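PDB 6GF6: zona pellucida sperm-binding protein 1 from Gallus gallus, which probably cross-links egg coat filaments, pairing as a homodimer through its ZP-N1 domain, the part of the longer glycoprotein present here. Local coordinates for residues Q9-C14 against L22-R27; V85-M90 against Y100-T105; R29-K34 against G61-S66; G79-R84 against P107-Y112. The protein carries 2 engineered substitutions. All coordinates share one frame; numbering follows the deposited sequence.

How the contacts relate
Contacts 1 to 4 sample the two antiparallel sheets of the ZP-N1 domain, an Ig-like sandwich. Contact 1 lies in one sheet, between strands 9-14 and 18-24; contact 2 lies in the other, between strands 80-90 and 96-107. Contact 3 bridges the sheets through strands 30-36 and 63-68, its centre about 8 Å from that of contact 1 and about 10 Å from that of contact 2. Along the chain the order is 1, 3, then 4 with 2 nested inside its loop. Contact 4 reuses strand 80-90, about 25 Å from contact 3 between centres. Contacts 1 and 2 thus stitch each sheet by backbone bonds, contact 3 joins the sheets by side chains, and contact 4 marks the chain's exit.

Contact 1 of 4, residues Q9-C14 against L22-R27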
loop_
_atom_site.group_PDB
_atom_site.type_symbol
_atom_site.label_atom_id
_atom_site.label_comp_id
_atom_site.label_asym_id
_atom_site.label_seq_id
_atom_site.Cartn_x
_atom_site.Cartn_y
_atom_site.Cartn_z
ATOM N N GLN B 9 17.228 2.916 -14.489
ATOM C CA GLN B 9 16.519 4.164 -14.237
ATOM C C GLN B 9 15.613 4.010 -13.021
ATOM O O GLN B 9 14.782 3.096 -12.971
ATOM C CB GLN B 9 15.693 4.571 -15.458
ATOM C CG GLN B 9 16.520 4.934 -16.686
ATOM C CD GLN B 9 17.446 6.112 -16.449
ATOM O OE1 GLN B 9 16.994 7.245 -16.280
ATOM N NE2 GLN B 9 18.750 5.850 -16.438
ATOM N N TYR B 10 15.765 4.914 -12.054
ATOM C CA TYR B 10 14.930 4.904 -10.862
ATOM C C TYR B 10 14.917 6.289 -10.232
ATOM O O TYR B 10 15.782 7.127 -10.497
ATOM C CB TYR B 10 15.401 3.861 -9.838
ATOM C CG TYR B 10 16.805 4.081 -9.325
ATOM C CD1 TYR B 10 17.061 4.984 -8.306
ATOM C CD2 TYR B 10 17.874 3.360 -9.844
ATOM C CE1 TYR B 10 18.344 5.189 -7.837
ATOM C CE2 TYR B 10 19.161 3.553 -9.372
ATOM C CZ TYR B 10 19.389 4.468 -8.365
ATOM O OH TYR B 10 20.665 4.665 -7.885
ATOM N N HIS B 11 13.904 6.513 -9.399
ATOM C CA HIS B 11 13.771 7.733 -8.617
ATOM C C HIS B 11 12.798 7.439 -7.486
ATOM O O HIS B 11 12.078 6.439 -7.512
ATOM C CB HIS B 11 13.264 8.890 -9.477
ATOM C CG HIS B 11 11.817 8.765 -9.833
ATOM N ND1 HIS B 11 11.375 8.021 -10.907
ATOM C CD2 HIS B 11 10.707 9.277 -9.249
ATOM C CE1 HIS B 11 10.057 8.085 -10.973
ATOM N NE2 HIS B 11 9.627 8.842 -9.979
ATOM N N TYR B 12 12.753 8.339 -6.505
ATOM C CA TYR B 12 11.827 8.195 -5.390
ATOM C C TYR B 12 11.122 9.515 -5.092
ATOM O O TYR B 12 11.604 10.602 -5.425
ATOM C CB TYR B 12 12.529 7.666 -4.126
ATOM C CG TYR B 12 13.474 8.622 -3.438
ATOM C CD1 TYR B 12 14.813 8.686 -3.795
ATOM C CD2 TYR B 12 13.031 9.440 -2.407
ATOM C CE1 TYR B 12 15.682 9.555 -3.161
ATOM C CE2 TYR B 12 13.895 10.313 -1.762
ATOM C CZ TYR B 12 15.221 10.361 -2.145
ATOM O OH TYR B 12 16.094 11.215 -1.511
ATOM N N ASP B 13 9.945 9.390 -4.482
ATOM C CA ASP B 13 9.098 10.520 -4.138
ATOM C C ASP B 13 8.864 10.546 -2.634
ATOM O O ASP B 13 8.654 9.499 -2.009
ATOM C CB ASP B 13 7.742 10.431 -4.859
ATOM C CG ASP B 13 7.879 10.436 -6.371
ATOM O OD1 ASP B 13 8.693 11.225 -6.888
ATOM O OD2 ASP B 13 7.199 9.628 -7.042
ATOM N N CYS B 14 8.921 11.741 -2.054
ATOM C CA CYS B 14 8.564 11.950 -0.657
ATOM C C CYS B 14 7.123 12.434 -0.600
ATOM O O CYS B 14 6.812 13.505 -1.118
ATOM C CB CYS B 14 9.487 12.971 0.006
ATOM S SG CYS B 14 11.210 12.461 0.107
ATOM N N LEU B 22 10.638 4.124 -7.412
ATOM C CA LEU B 22 10.220 3.592 -8.703
ATOM C C LEU B 22 11.444 3.234 -9.535
ATOM O O LEU B 22 12.374 4.037 -9.659
ATOM C CB LEU B 22 9.337 4.590 -9.449
ATOM C CG LEU B 22 8.063 5.009 -8.711
ATOM C CD1 LEU B 22 8.332 6.170 -7.762
ATOM C CD2 LEU B 22 6.979 5.371 -9.708
ATOM N N ALA B 23 11.446 2.023 -10.089
ATOM C CA ALA B 23 12.547 1.517 -10.898
ATOM C C ALA B 23 12.009 0.994 -12.220
ATOM O O ALA B 23 10.921 0.413 -12.271
ATOM C CB ALA B 23 13.309 0.395 -10.170
ATOM N N TYR B 24 12.784 1.193 -13.287
ATOM C CA TYR B 24 12.354 0.870 -14.648
ATOM C C TYR B 24 13.389 -0.036 -15.307
ATOM O O TYR B 24 14.235 0.421 -16.087
ATOM C CB TYR B 24 12.122 2.149 -15.453
ATOM C CG TYR B 24 11.121 3.084 -14.804
ATOM C CD1 TYR B 24 11.526 4.019 -13.853
ATOM C CD2 TYR B 24 9.774 3.017 -15.121
ATOM C CE1 TYR B 24 10.614 4.871 -13.253
ATOM C CE2 TYR B 24 8.853 3.863 -14.525
ATOM C CZ TYR B 24 9.278 4.787 -13.593
ATOM O OH TYR B 24 8.364 5.627 -13.000
ATOM N N PRO B 25 13.340 -1.334 -15.025
ATOM C CA PRO B 25 14.292 -2.263 -15.649
ATOM C C PRO B 25 13.990 -2.482 -17.127
ATOM O O PRO B 25 12.851 -2.378 -17.588
ATOM C CB PRO B 25 14.112 -3.550 -14.838
ATOM C CG PRO B 25 12.725 -3.477 -14.330
ATOM C CD PRO B 25 12.429 -2.022 -14.096
ATOM N N THR B 26 15.036 -2.849 -17.865
ATOM C CA THR B 26 14.952 -2.966 -19.312
ATOM C C THR B 26 14.444 -4.351 -19.715
ATOM O O THR B 26 14.169 -5.211 -18.874
ATOM C CB THR B 26 16.315 -2.681 -19.941
ATOM O OG1 THR B 26 17.260 -3.672 -19.515
ATOM C CG2 THR B 26 16.818 -1.304 -19.530
ATOM N N ARG B 27 14.307 -4.558 -21.025
ATOM C CA ARG B 27 13.777 -5.794 -21.591
ATOM C C ARG B 27 14.244 -7.034 -20.841
ATOM O O ARG B 27 15.445 -7.303 -20.739
ATOM C CB ARG B 27 14.165 -5.922 -23.067
ATOM C CG ARG B 27 13.684 -4.796 -23.971
ATOM C CD ARG B 27 14.342 -4.893 -25.343
ATOM N NE ARG B 27 15.799 -4.821 -25.297
ATOM C CZ ARG B 27 16.581 -4.859 -26.372
ATOM N NH1 ARG B 27 16.047 -4.968 -27.583
ATOM N NH2 ARG B 27 17.898 -4.793 -26.242
#
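The rings of His-11 and Tyr-24 meet by their edges: CE1 of His-11 lies in the plane of the tyrosine ring, 3.6 Å from Tyr-24 OH, and that hydroxyl in turn lies near the imidazole plane. Asp-13 OD1 sits in plane at another part of the imidazole edge, while Leu-22 CD1 approaches His-11 NE2 obliquely at 3.7 Å. At the tyrosine edge Gln-9 O comes within 3.5 Å of Tyr-24 CD1. His-11 CG stands between its backbone N and carbonyl carbon (chi1 73°), which starts the ring toward Leu-22 and Tyr-24. An alanine at Tyr-24 would take away this ring edge and would probably leave the imidazole freer to turn. Beneath the side chains the backbones pair as an antiparallel hairpin. Leu-22 N donates to His-11 O over 2.7 Å with an almost straight N-H angle of 171°, and His-11 N returns a bond to Leu-22 O at 2.9 Å. Tyr-24 N adds a third bond, to Gln-9 O at 2.8 Å. His-11 and Asp-13 have been seen to bind zinc in a structure of this protein, although no zinc is bound to this chain; here Asp-13 OD2 is hydrogen-bonded to Gln-20. Strand 9-14 is an outermost strand of its four-stranded sheet within this chain, and strand 18-24 lies between it and strand 63-68. The other side of the hairpin looks inward, with Tyr-10 on Val-102 of strand 96-107 and Ala-23 on Phe-33 of strand 30-36.

Contact 2 of 4, residues V85-M90 against Y100-T105; sequences VQLEEM and YEVQMT. Engineered in segment 100-105: Gln-103 (natural residue Asn).
Tyr-100, Val-85 and Leu-87 lose the most surface when residues 85-90 and 100-105, on strands 80-90 and 96-107, pair as arms of an antiparallel beta hairpin. Tyr-100 is bound to Leu-87 through both of its backbone polar atoms. Leu-87 N reaches Tyr-100 O over 2.7 Å, arriving 19° out of the carbonyl plane, and Tyr-100 N answers to Leu-87 O at 2.8 Å. Val-85 forms the next hydrogen-bonded pair with Val-102, its N and O each 2.9 Å from the O and N of Val-102. Val-85, Leu-87, Tyr-100 and Val-102 therefore share one face of the sheet. On that face Leu-87 CD1 presses on Val-102 CG2 at 3.5 Å, tighter than ordinary carbon contact, whereas Val-85 CG2 touches Met-104 SD at a more relaxed 4.2 Å. This face packs on the other sheet: Leu-87 on Leu-21 and Ala-23 of strand 18-24, Val-85 on Phe-65, Val-102 on Tyr-10. The tyrosine ring meets Glu-89 by its edge: OE2 lies in the ring plane, and Tyr-100 OH donates to it a weak bond of 3.4 Å. Glu-89 gets there with CG anti to the backbone N (chi1 -174°) and an extended chain beyond; its carboxylate plane is turned 38° from the ring. Its stronger partner is Arg-29, in a salt bridge to OE1. Tyr-100 OH is also bonded to the backbone N atoms of Leu-7 and Leu-8, so it joins the chain's N-terminal end to a buried carboxylate whose negative charge is probably balanced by Arg-29.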
loop_
_atom_site.group_PDB
_atom_site.type_symbol
_atom_site.label_atom_id
_atom_site.label_comp_id
_atom_site.label_asym_id
_atom_site.label_seq_id
_atom_site.Cartn_x
_atom_site.Cartn_y
_atom_site.Cartn_z
ATOM N N VAL B 85 17.726 1.370 0.843
ATOM C CA VAL B 85 17.192 0.248 0.087
ATOM C C VAL B 85 18.238 -0.177 -0.928
ATOM O O VAL B 85 18.924 0.666 -1.513
ATOM C CB VAL B 85 15.871 0.608 -0.627
ATOM C CG1 VAL B 85 15.358 -0.576 -1.438
ATOM C CG2 VAL B 85 14.822 1.053 0.378
ATOM N N GLN B 86 18.359 -1.483 -1.137
ATOM C CA GLN B 86 19.213 -2.035 -2.178
ATOM C C GLN B 86 18.347 -2.523 -3.328
ATOM O O GLN B 86 17.343 -3.208 -3.105
ATOM C CB GLN B 86 20.072 -3.179 -1.637
ATOM C CG GLN B 86 21.081 -3.714 -2.644
ATOM C CD GLN B 86 21.828 -4.925 -2.132
ATOM O OE1 GLN B 86 21.464 -5.508 -1.114
ATOM N NE2 GLN B 86 22.876 -5.316 -2.846
ATOM N N LEU B 87 18.719 -2.143 -4.546
ATOM C CA LEU B 87 18.077 -2.624 -5.763
ATOM C C LEU B 87 19.019 -3.595 -6.446
ATOM O O LEU B 87 20.170 -3.247 -6.732
ATOM C CB LEU B 87 17.738 -1.478 -6.714
ATOM C CG LEU B 87 16.749 -0.434 -6.219
ATOM C CD1 LEU B 87 17.459 0.550 -5.333
ATOM C CD2 LEU B 87 16.112 0.278 -7.400
ATOM N N GLU B 88 18.537 -4.802 -6.700
ATOM C CA GLU B 88 19.311 -5.817 -7.398
ATOM C C GLU B 88 18.678 -6.013 -8.765
ATOM O O GLU B 88 17.593 -6.592 -8.876
ATOM C CB GLU B 88 19.351 -7.121 -6.611
ATOM C CG GLU B 88 20.159 -7.020 -5.337
ATOM C CD GLU B 88 20.440 -8.365 -4.710
ATOM O OE1 GLU B 88 19.675 -9.323 -4.961
ATOM O OE2 GLU B 88 21.428 -8.454 -3.954
ATOM N N GLU B 89 19.335 -5.501 -9.795
ATOM C CA GLU B 89 18.884 -5.744 -11.155
ATOM C C GLU B 89 19.231 -7.171 -11.539
ATOM O O GLU B 89 20.376 -7.602 -11.379
ATOM C CB GLU B 89 19.528 -4.750 -12.120
ATOM C CG GLU B 89 18.987 -4.841 -13.538
ATOM C CD GLU B 89 19.612 -3.827 -14.479
ATOM O OE1 GLU B 89 19.138 -3.717 -15.629
ATOM O OE2 GLU B 89 20.583 -3.152 -14.078
ATOM N N MET B 90 18.243 -7.920 -12.011
ATOM C CA MET B 90 18.428 -9.346 -12.210
ATOM C C MET B 90 17.995 -9.764 -13.605
ATOM O O MET B 90 16.979 -9.296 -14.128
ATOM C CB MET B 90 17.671 -10.150 -11.156
ATOM C CG MET B 90 18.327 -10.063 -9.789
ATOM S SD MET B 90 17.484 -11.027 -8.546
ATOM C CE MET B 90 17.557 -12.674 -9.250
ATOM N N TYR B 100 22.419 -1.605 -6.797
ATOM C CA TYR B 100 22.382 -0.187 -6.485
ATOM C C TYR B 100 21.885 0.004 -5.060
ATOM O O TYR B 100 21.046 -0.753 -4.566
ATOM C CB TYR B 100 21.484 0.597 -7.462
ATOM C CG TYR B 100 21.735 0.301 -8.927
ATOM C CD1 TYR B 100 21.248 -0.860 -9.518
ATOM C CD2 TYR B 100 22.466 1.180 -9.718
ATOM C CE1 TYR B 100 21.476 -1.133 -10.855
ATOM C CE2 TYR B 100 22.701 0.914 -11.055
ATOM C CZ TYR B 100 22.205 -0.246 -11.619
ATOM O OH TYR B 100 22.438 -0.518 -12.952
ATOM N N GLU B 101 22.420 1.026 -4.403
ATOM C CA GLU B 101 22.009 1.404 -3.061
ATOM C C GLU B 101 21.453 2.816 -3.109
ATOM O O GLU B 101 22.045 3.702 -3.733
ATOM C CB GLU B 101 23.171 1.337 -2.076
ATOM C CG GLU B 101 22.796 1.785 -0.680
ATOM C CD GLU B 101 23.922 1.597 0.313
ATOM O OE1 GLU B 101 24.625 0.563 0.235
ATOM O OE2 GLU B 101 24.106 2.492 1.168
ATOM N N VAL B 102 20.320 3.026 -2.442
ATOM C CA VAL B 102 19.636 4.312 -2.447
ATOM C C VAL B 102 19.289 4.680 -1.017
ATOM O O VAL B 102 18.718 3.866 -0.281
ATOM C CB VAL B 102 18.353 4.277 -3.300
ATOM C CG1 VAL B 102 17.728 5.666 -3.384
ATOM C CG2 VAL B 102 18.639 3.742 -4.683
ATOM N N GLN B 103 19.582 5.921 -0.646
ATOM C CA GLN B 103 19.202 6.473 0.646
ATOM C C GLN B 103 18.054 7.440 0.396
ATOM O O GLN B 103 18.265 8.547 -0.107
ATOM C CB GLN B 103 20.389 7.166 1.314
ATOM C CG GLN B 103 20.180 7.456 2.794
ATOM C CD GLN B 103 21.356 8.180 3.436
ATOM O OE1 GLN B 103 21.858 7.766 4.483
ATOM N NE2 GLN B 103 21.791 9.270 2.816
ATOM N N MET B 104 16.843 7.022 0.744
ATOM C CA MET B 104 15.672 7.868 0.586
ATOM C C MET B 104 15.594 8.802 1.786
ATOM O O MET B 104 15.416 8.354 2.925
ATOM C CB MET B 104 14.411 7.018 0.444
ATOM C CG MET B 104 14.439 6.084 -0.765
ATOM S SD MET B 104 13.213 4.753 -0.712
ATOM C CE MET B 104 11.701 5.621 -1.083
ATOM N N THR B 105 15.735 10.098 1.526
ATOM C CA THR B 105 15.741 11.125 2.557
ATOM C C THR B 105 14.532 12.020 2.338
ATOM O O THR B 105 14.360 12.586 1.254
ATOM C CB THR B 105 17.041 11.932 2.511
ATOM O OG1 THR B 105 18.156 11.046 2.656
ATOM C CG2 THR B 105 17.081 12.956 3.623
#

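Contact 3 of 4, residues R29-K34 against G61-S66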
loop_
_atom_site.group_PDB
_atom_site.type_symbol
_atom_site.label_atom_id
_atom_site.label_comp_id
_atom_site.label_asym_id
_atom_site.label_seq_id
_atom_site.Cartn_x
_atom_site.Cartn_y
_atom_site.Cartn_z
ATOM N N ARG B 29 14.684 -7.910 -17.871
ATOM C CA ARG B 29 15.248 -7.835 -16.533
ATOM C C ARG B 29 14.159 -7.525 -15.508
ATOM O O ARG B 29 13.049 -7.109 -15.847
ATOM C CB ARG B 29 16.361 -6.795 -16.470
ATOM C CG ARG B 29 17.481 -7.081 -17.443
ATOM C CD ARG B 29 18.646 -6.133 -17.259
ATOM N NE ARG B 29 19.806 -6.569 -18.028
ATOM C CZ ARG B 29 21.015 -6.031 -17.930
ATOM N NH1 ARG B 29 21.235 -5.034 -17.087
ATOM N NH2 ARG B 29 22.010 -6.496 -18.673
ATOM N N THR B 30 14.482 -7.767 -14.242
ATOM C CA THR B 30 13.625 -7.361 -13.141
ATOM C C THR B 30 14.499 -6.738 -12.062
ATOM O O THR B 30 15.724 -6.659 -12.190
ATOM C CB THR B 30 12.796 -8.527 -12.596
ATOM O OG1 THR B 30 11.844 -8.019 -11.650
ATOM C CG2 THR B 30 13.676 -9.563 -11.924
ATOM N N VAL B 31 13.856 -6.282 -10.993
ATOM C CA VAL B 31 14.534 -5.634 -9.878
ATOM C C VAL B 31 14.023 -6.284 -8.603
ATOM O O VAL B 31 12.820 -6.528 -8.465
ATOM C CB VAL B 31 14.295 -4.110 -9.861
ATOM C CG1 VAL B 31 14.946 -3.457 -8.651
ATOM C CG2 VAL B 31 14.822 -3.477 -11.132
ATOM N N HIS B 32 14.941 -6.643 -7.715
ATOM C CA HIS B 32 14.599 -7.106 -6.382
ATOM C C HIS B 32 15.000 -6.044 -5.369
ATOM O O HIS B 32 16.083 -5.454 -5.471
ATOM C CB HIS B 32 15.287 -8.438 -6.071
ATOM C CG HIS B 32 14.675 -9.603 -6.781
ATOM N ND1 HIS B 32 15.092 -10.900 -6.583
ATOM C CD2 HIS B 32 13.665 -9.665 -7.681
ATOM C CE1 HIS B 32 14.369 -11.710 -7.335
ATOM N NE2 HIS B 32 13.497 -10.985 -8.011
ATOM N N PHE B 33 14.112 -5.794 -4.411
ATOM C CA PHE B 33 14.299 -4.765 -3.399
ATOM C C PHE B 33 14.602 -5.408 -2.053
ATOM O O PHE B 33 14.000 -6.422 -1.688
ATOM C CB PHE B 33 13.052 -3.881 -3.273
ATOM C CG PHE B 33 12.710 -3.117 -4.523
ATOM C CD1 PHE B 33 11.962 -3.705 -5.531
ATOM C CD2 PHE B 33 13.123 -1.803 -4.683
ATOM C CE1 PHE B 33 11.640 -3.001 -6.678
ATOM C CE2 PHE B 33 12.803 -1.094 -5.828
ATOM C CZ PHE B 33 12.062 -1.694 -6.826
ATOM N N LYS B 34 15.539 -4.811 -1.318
ATOM C CA LYS B 34 15.842 -5.223 0.046
ATOM C C LYS B 34 16.040 -3.985 0.908
ATOM O O LYS B 34 16.681 -3.020 0.483
ATOM C CB LYS B 34 17.095 -6.106 0.121
ATOM C CG LYS B 34 16.938 -7.500 -0.470
ATOM C CD LYS B 34 17.368 -7.537 -1.928
ATOM C CE LYS B 34 17.524 -8.969 -2.421
ATOM N NZ LYS B 34 16.237 -9.718 -2.384
ATOM N N GLY B 61 4.712 -1.538 -16.346
ATOM C CA GLY B 61 5.742 -2.524 -16.091
ATOM C C GLY B 61 6.821 -2.082 -15.122
ATOM O O GLY B 61 7.742 -2.864 -14.848
ATOM N N GLY B 62 6.748 -0.852 -14.610
ATOM C CA GLY B 62 7.701 -0.406 -13.613
ATOM C C GLY B 62 7.400 -0.991 -12.245
ATOM O O GLY B 62 6.266 -1.343 -11.924
ATOM N N LEU B 63 8.442 -1.098 -11.428
ATOM C CA LEU B 63 8.336 -1.674 -10.094
ATOM C C LEU B 63 8.354 -0.576 -9.040
ATOM O O LEU B 63 9.097 0.404 -9.157
ATOM C CB LEU B 63 9.462 -2.677 -9.850
ATOM C CG LEU B 63 9.501 -3.793 -10.908
ATOM C CD1 LEU B 63 10.748 -4.650 -10.792
ATOM C CD2 LEU B 63 8.258 -4.660 -10.814
ATOM N N ILE B 64 7.494 -0.727 -8.036
ATOM C CA ILE B 64 7.225 0.310 -7.049
ATOM C C ILE B 64 7.472 -0.279 -5.670
ATOM O O ILE B 64 6.842 -1.275 -5.296
ATOM C CB ILE B 64 5.786 0.833 -7.164
ATOM C CG1 ILE B 64 5.508 1.349 -8.584
ATOM C CG2 ILE B 64 5.542 1.934 -6.147
ATOM C CD1 ILE B 64 4.039 1.614 -8.869
ATOM N N PHE B 65 8.352 0.355 -4.902
ATOM C CA PHE B 65 8.548 0.044 -3.493
ATOM C C PHE B 65 7.941 1.179 -2.676
ATOM O O PHE B 65 8.313 2.342 -2.866
ATOM C CB PHE B 65 10.028 -0.103 -3.152
ATOM C CG PHE B 65 10.291 -0.216 -1.675
ATOM C CD1 PHE B 65 9.824 -1.308 -0.957
ATOM C CD2 PHE B 65 10.929 0.806 -0.989
ATOM C CE1 PHE B 65 10.057 -1.411 0.405
ATOM C CE2 PHE B 65 11.154 0.714 0.378
ATOM C CZ PHE B 65 10.711 -0.389 1.074
ATOM N N SER B 66 6.979 0.847 -1.815
ATOM C CA SER B 66 6.280 1.807 -0.965
ATOM C C SER B 66 6.652 1.590 0.499
ATOM O O SER B 66 6.749 0.442 0.951
ATOM C CB SER B 66 4.767 1.667 -1.129
ATOM O OG SER B 66 4.397 1.769 -2.496
#
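Leu-63, which leans on Val-31, is fixed in its own sheet by a backbone hydrogen bond that its O accepts from Ala-23 N; across to strand 30-36 it offers carbon. This is the face-to-face packing of a beta sandwich, as expected of an Ig-like ZP-N domain: the short segments 30-34 and 63-66 of strands 30-36 and 63-68 run 10° apart in direction, with axes 8.8 Å from each other. Phe-33 is the wedge between them. Val-31 CG1 lies over one face of its ring and Phe-65 CB over the opposite one, both offset toward the rim, the latter in a CH-pi contact 4.2 Å from the ring centroid. Leu-63 CB closes the edge in plane, 3.9 Å from Phe-33 CE1. An alanine at Phe-33 would probably open a gap between Val-31, Leu-63 and Phe-65, with Leu-21 and Ala-23 of strand 18-24 also losing a neighbour. Phe-65 holds CG anti to its backbone N (chi1 171°), which leads its ring away from Phe-33, toward Leu-83 and Val-85, and leaves CB to make the contact. At the other end Leu-63 CD1 nestles against the backbone and side chain of Val-31, 3.5 Å from Val-31 N and 3.7 Å from Val-31 CB.

Contact 4 of 4, residues G79-R84 against P107-Y112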
loop_
_atom_site.group_PDB
_atom_site.type_symbol
_atom_site.label_atom_id
_atom_site.label_comp_id
_atom_site.label_asym_id
_atom_site.label_seq_id
_atom_site.Cartn_x
_atom_site.Cartn_y
_atom_site.Cartn_z
ATOM N N GLY B 79 16.746 15.526 11.544
ATOM C CA GLY B 79 15.357 15.935 11.405
ATOM C C GLY B 79 14.716 15.486 10.110
ATOM O O GLY B 79 13.912 16.224 9.529
ATOM N N ARG B 80 15.074 14.297 9.627
ATOM C CA ARG B 80 14.526 13.778 8.384
ATOM C C ARG B 80 14.406 12.262 8.484
ATOM O O ARG B 80 15.153 11.615 9.219
ATOM C CB ARG B 80 15.390 14.176 7.179
ATOM C CG ARG B 80 15.430 15.677 6.921
ATOM C CD ARG B 80 16.207 16.014 5.661
ATOM N NE ARG B 80 17.615 15.636 5.761
ATOM C CZ ARG B 80 18.495 15.755 4.771
ATOM N NH1 ARG B 80 19.757 15.384 4.952
ATOM N NH2 ARG B 80 18.117 16.242 3.595
ATOM N N TYR B 81 13.423 11.711 7.773
ATOM C CA TYR B 81 13.282 10.263 7.659
ATOM C C TYR B 81 14.284 9.726 6.651
ATOM O O TYR B 81 14.451 10.295 5.568
ATOM C CB TYR B 81 11.876 9.877 7.211
ATOM C CG TYR B 81 10.769 10.283 8.147
ATOM C CD1 TYR B 81 10.607 9.654 9.370
ATOM C CD2 TYR B 81 9.873 11.288 7.802
ATOM C CE1 TYR B 81 9.588 10.017 10.226
ATOM C CE2 TYR B 81 8.857 11.653 8.651
ATOM C CZ TYR B 81 8.721 11.014 9.860
ATOM O OH TYR B 81 7.711 11.373 10.713
ATOM N N VAL B 82 14.953 8.632 7.007
ATOM C CA VAL B 82 15.955 8.016 6.146
ATOM C C VAL B 82 15.685 6.518 6.066
ATOM O O VAL B 82 15.583 5.840 7.096
ATOM C CB VAL B 82 17.382 8.287 6.650
ATOM C CG1 VAL B 82 18.408 7.649 5.715
ATOM C CG2 VAL B 82 17.615 9.790 6.757
ATOM N N LEU B 83 15.600 6.002 4.843
ATOM C CA LEU B 83 15.441 4.575 4.596
ATOM C C LEU B 83 16.389 4.189 3.477
ATOM O O LEU B 83 16.338 4.773 2.389
ATOM C CB LEU B 83 14.001 4.229 4.212
ATOM C CG LEU B 83 13.721 2.743 3.969
ATOM C CD1 LEU B 83 13.890 1.937 5.241
ATOM C CD2 LEU B 83 12.334 2.546 3.416
ATOM N N ARG B 84 17.244 3.213 3.749
ATOM C CA ARG B 84 18.217 2.724 2.787
ATOM C C ARG B 84 17.712 1.428 2.171
ATOM O O ARG B 84 17.286 0.517 2.889
ATOM C CB ARG B 84 19.578 2.515 3.452
ATOM C CG ARG B 84 20.261 3.823 3.830
ATOM C CD ARG B 84 21.598 3.632 4.535
ATOM N NE ARG B 84 22.501 2.724 3.821
ATOM C CZ ARG B 84 22.938 1.556 4.287
ATOM N NH1 ARG B 84 22.574 1.111 5.487
ATOM N NH2 ARG B 84 23.756 0.823 3.547
ATOM N N PRO B 107 11.695 14.946 4.271
ATOM C CA PRO B 107 11.624 15.893 5.384
ATOM C C PRO B 107 10.733 15.381 6.500
ATOM O O PRO B 107 9.771 14.643 6.278
ATOM C CB PRO B 107 11.046 17.155 4.736
ATOM C CG PRO B 107 10.277 16.658 3.573
ATOM C CD PRO B 107 11.013 15.457 3.069
ATOM N N ARG B 108 11.069 15.793 7.715
ATOM C CA ARG B 108 10.307 15.473 8.907
ATOM C C ARG B 108 9.979 16.763 9.650
ATOM O O ARG B 108 10.780 17.701 9.641
ATOM C CB ARG B 108 11.112 14.528 9.813
ATOM C CG ARG B 108 10.415 14.053 11.069
ATOM C CD ARG B 108 11.323 13.105 11.841
ATOM N NE ARG B 108 10.662 12.520 13.005
ATOM C CZ ARG B 108 10.724 13.013 14.240
ATOM N NH1 ARG B 108 11.426 14.113 14.501
ATOM N NH2 ARG B 108 10.079 12.400 15.222
ATOM N N PRO B 109 8.832 16.829 10.317
ATOM C CA PRO B 109 8.454 18.090 10.966
ATOM C C PRO B 109 9.062 18.253 12.349
ATOM O O PRO B 109 9.001 17.345 13.184
ATOM C CB PRO B 109 6.926 17.996 11.031
ATOM C CG PRO B 109 6.649 16.560 11.129
ATOM C CD PRO B 109 7.728 15.855 10.343
ATOM N N ALA B 110 9.677 19.405 12.594
ATOM C CA ALA B 110 10.095 19.752 13.942
ATOM C C ALA B 110 8.872 20.152 14.759
ATOM O O ALA B 110 8.047 20.950 14.309
ATOM C CB ALA B 110 11.113 20.889 13.904
ATOM N N GLY B 111 8.744 19.587 15.955
ATOM C CA GLY B 111 7.587 19.872 16.782
ATOM C C GLY B 111 7.460 21.340 17.141
ATOM O O GLY B 111 8.244 22.176 16.679
ATOM N N TYR B 112 6.462 21.664 17.965
ATOM C CA TYR B 112 6.255 23.029 18.438
ATOM C C TYR B 112 7.397 23.527 19.320
ATOM O O TYR B 112 7.489 24.736 19.560
ATOM C CB TYR B 112 4.918 23.100 19.188
ATOM C CG TYR B 112 4.618 24.418 19.875
ATOM C CD1 TYR B 112 4.280 25.549 19.141
ATOM C CD2 TYR B 112 4.643 24.523 21.262
ATOM C CE1 TYR B 112 3.995 26.750 19.765
ATOM C CE2 TYR B 112 4.358 25.721 21.895
ATOM C CZ TYR B 112 4.034 26.831 21.141
ATOM O OH TYR B 112 3.750 28.024 21.768
#
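Arg-108 lays its aliphatic chain across the face of the Tyr-81 ring, and this is where the contact packs closely. Its CG makes a CH-pi contact 4.0 Å from the ring centroid, 27° off the normal, and CD follows over the same ring toward the rim. CG stands anti to the backbone N (chi1 -177°), and from there the extended chain carries NE to within 3.9 Å of Tyr-81 CE1. The guanidinium is turned on edge, its plane 79° from the ring, so that CE1 lies at its edge. Behind the ring contact Arg-108 CB rests 3.3 Å from Gly-79 O. By contrast the backbone link is slack: Arg-108 N reaches Gly-79 O only in a weak bond of 3.4 Å. Arg-80 and Pro-107 form a non-hydrogen-bonded antiparallel pair whose side chains diverge, leaving Arg-80 CG 4.1 Å from Pro-107 CA, on a side exposed to solvent. Pro-109 CD barely meets Tyr-81 OH at 4.5 Å. Tyr-81 itself is well seated, stacked with Tyr-69 and joined through its backbone to Cys-106, the partner of Cys-14 in a disulfide. The chemistry is thus mostly methylene against aromatic ring, with the arginine's charge beyond the ring and probably hydrated; this is consistent with a light hold on the chain as it leaves strand 96-107, without extending the sheet past Pro-107.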